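Long-range contact in ribosomal-protein-alanine acetyltransferase (Escherichia coli O157:H7, PDB 5ISV), which probably transfers the acetyl group of acetyl-CoA to the N-terminal alanine of ribosomal protein bS18: residues T124-Y129 with E137-M142. Numbering follows the deposited sequence.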
loop_
_atom_site.group_PDB
_atom_site.type_symbol
_atom_site.label_atom_id
_atom_site.label_comp_id
_atom_site.label_asym_id
_atom_site.label_seq_id
_atom_site.Cartn_x
_atom_site.Cartn_y
_atom_site.Cartn_z
ATOM N N THR A 124 -7.388 11.497 9.575
ATOM C CA THR A 124 -8.365 12.445 9.123
ATOM C C THR A 124 -9.287 11.851 8.067
ATOM O O THR A 124 -9.064 10.760 7.566
ATOM C CB THR A 124 -7.715 13.748 8.629
ATOM O OG1 THR A 124 -8.754 14.714 8.453
ATOM C CG2 THR A 124 -6.969 13.590 7.346
ATOM N N ILE A 125 -10.338 12.577 7.763
ATOM C CA ILE A 125 -11.349 12.209 6.797
ATOM C C ILE A 125 -11.356 13.270 5.726
ATOM O O ILE A 125 -11.172 14.444 6.039
ATOM C CB ILE A 125 -12.742 12.058 7.446
ATOM C CG1 ILE A 125 -12.735 10.917 8.453
ATOM C CG2 ILE A 125 -13.825 11.812 6.400
ATOM C CD1 ILE A 125 -13.949 10.892 9.345
ATOM N N ARG A 126 -11.586 12.877 4.468
ATOM C CA ARG A 126 -11.745 13.869 3.371
ATOM C C ARG A 126 -13.128 13.681 2.811
ATOM O O ARG A 126 -13.408 12.667 2.172
ATOM C CB ARG A 126 -10.691 13.644 2.310
ATOM C CG ARG A 126 -9.309 13.490 2.904
ATOM C CD ARG A 126 -8.276 13.316 1.826
ATOM N NE ARG A 126 -8.051 14.599 1.182
ATOM C CZ ARG A 126 -7.136 14.843 0.268
ATOM N NH1 ARG A 126 -6.319 13.891 -0.199
ATOM N NH2 ARG A 126 -7.070 16.086 -0.213
ATOM N N ARG A 127 -14.042 14.608 3.123
ATOM C CA ARG A 127 -15.430 14.501 2.725
ATOM C C ARG A 127 -15.567 14.420 1.215
ATOM O O ARG A 127 -15.062 15.255 0.481
ATOM C CB ARG A 127 -16.258 15.705 3.262
ATOM C CG ARG A 127 -17.771 15.574 3.056
ATOM C CD ARG A 127 -18.584 16.761 3.585
ATOM N NE ARG A 127 -19.967 16.671 3.111
ATOM C CZ ARG A 127 -20.898 17.621 3.240
ATOM N NH1 ARG A 127 -20.611 18.791 3.827
ATOM N NH2 ARG A 127 -22.118 17.408 2.762
ATOM N N ASN A 128 -16.268 13.395 0.739
ATOM C CA ASN A 128 -16.647 13.264 -0.674
ATOM C C ASN A 128 -15.441 13.288 -1.640
ATOM O O ASN A 128 -15.567 13.724 -2.808
ATOM C CB ASN A 128 -17.697 14.337 -1.050
ATOM C CG ASN A 128 -19.050 14.006 -0.471
ATOM O OD1 ASN A 128 -19.392 12.829 -0.310
ATOM N ND2 ASN A 128 -19.820 14.999 -0.150
ATOM N N TYR A 129 -14.290 12.780 -1.156
ATOM C CA TYR A 129 -13.048 12.793 -1.918
ATOM C C TYR A 129 -13.084 11.930 -3.177
ATOM O O TYR A 129 -12.459 12.243 -4.186
ATOM C CB TYR A 129 -11.851 12.409 -1.038
ATOM C CG TYR A 129 -10.543 12.530 -1.753
ATOM C CD1 TYR A 129 -9.998 13.819 -1.954
ATOM C CD2 TYR A 129 -9.899 11.428 -2.321
ATOM C CE1 TYR A 129 -8.816 13.997 -2.611
ATOM C CE2 TYR A 129 -8.707 11.598 -3.007
ATOM C CZ TYR A 129 -8.173 12.879 -3.174
ATOM O OH TYR A 129 -6.991 13.000 -3.824
ATOM N N GLU A 137 -17.952 9.472 -2.163
ATOM C CA GLU A 137 -17.723 8.903 -0.830
ATOM C C GLU A 137 -16.448 9.460 -0.218
ATOM O O GLU A 137 -15.541 9.932 -0.928
ATOM C CB GLU A 137 -17.710 7.352 -0.853
ATOM C CG GLU A 137 -16.467 6.671 -1.414
ATOM C CD GLU A 137 -16.480 5.158 -1.215
ATOM O OE1 GLU A 137 -16.035 4.467 -2.139
ATOM O OE2 GLU A 137 -16.894 4.689 -0.134
ATOM N N ASP A 138 -16.395 9.403 1.101
ATOM C CA ASP A 138 -15.273 9.917 1.844
ATOM C C ASP A 138 -14.039 9.042 1.656
ATOM O O ASP A 138 -14.123 7.810 1.395
ATOM C CB ASP A 138 -15.596 10.000 3.330
ATOM C CG ASP A 138 -16.741 10.982 3.675
ATOM O OD1 ASP A 138 -17.253 11.743 2.816
ATOM O OD2 ASP A 138 -17.155 10.936 4.847
ATOM N N ALA A 139 -12.893 9.671 1.793
ATOM C CA ALA A 139 -11.601 9.022 1.969
ATOM C C ALA A 139 -11.234 9.062 3.435
ATOM O O ALA A 139 -11.505 10.043 4.128
ATOM C CB ALA A 139 -10.545 9.744 1.166
ATOM N N ILE A 140 -10.683 7.963 3.943
ATOM C CA ILE A 140 -10.143 7.926 5.293
ATOM C C ILE A 140 -8.657 7.908 5.114
ATOM O O ILE A 140 -8.134 7.012 4.415
ATOM C CB ILE A 140 -10.565 6.656 6.090
ATOM C CG1 ILE A 140 -12.078 6.430 6.039
ATOM C CG2 ILE A 140 -10.060 6.742 7.519
ATOM C CD1 ILE A 140 -12.911 7.554 6.585
ATOM N N ILE A 141 -7.946 8.824 5.722
ATOM C CA ILE A 141 -6.495 8.860 5.730
ATOM C C ILE A 141 -6.090 8.153 7.008
ATOM O O ILE A 141 -6.533 8.502 8.099
ATOM C CB ILE A 141 -5.935 10.302 5.712
ATOM C CG1 ILE A 141 -6.236 10.952 4.372
ATOM C CG2 ILE A 141 -4.423 10.289 5.852
ATOM C CD1 ILE A 141 -7.611 10.762 3.808
ATOM N N MET A 142 -5.265 7.122 6.862
ATOM C CA MET A 142 -4.745 6.378 8.006
ATOM C C MET A 142 -3.228 6.481 8.101
ATOM O O MET A 142 -2.521 6.543 7.071
ATOM C CB MET A 142 -5.212 4.911 7.939
ATOM C CG MET A 142 -6.698 4.747 7.650
ATOM S SD MET A 142 -7.274 3.050 7.802
ATOM C CE MET A 142 -7.342 2.908 9.567
HETATM O O HOH W 1 -19.974 11.896 2.330
#
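The C-terminal beta hairpin of the GNAT fold pairs the edge strand 121-129 with its inner neighbour 136-145. Backbone hydrogen bonds set the antiparallel register: the Ile-141 N-H donates to Thr-124 O at 2.9 Å, Arg-126 and Ala-139 exchange two hydrogen bonds, and the one from Thr-124 N to Ile-141 O is weak. Between these two hydrogen-bonded pairs, Ile-125 and Ile-140 form a non-hydrogen-bonded pair, Ile-125 CG1 meeting Ile-140 CD1 on the other face.

On the face of Thr-124, Arg-126 and Ala-139, beta-branched Ile-141 lies alongside the Thr-124 methyl, and its CD1 presses against Arg-126 CG and CD, both at 3.3 Å. The Arg-126 chain, bent at chi3 (74°), lays its guanidinium against Tyr-129, whose CE1 sits over the centre of the plane. Arg-126 NH1 makes a salt bridge to Glu-103, the predicted proton acceptor, so the hairpin borders the probable active site. Small Ala-139 lets Tyr-129 settle close, CB to CB at 3.7 Å.

After the Arg-126 pair the chain turns a corner through a type II turn, Arg-126 to Tyr-129, in which Asn-128 suits the positive phi (57°). Asp-138 serves this corner: its OD1 takes the Asn-128 N-H from above the carboxylate plane at 2.8 Å, nearly straight (164°). One water lies 2.8 Å from Asp-138 OD1 and 2.9 Å from Asn-128 OD1, its oxygen linking the two.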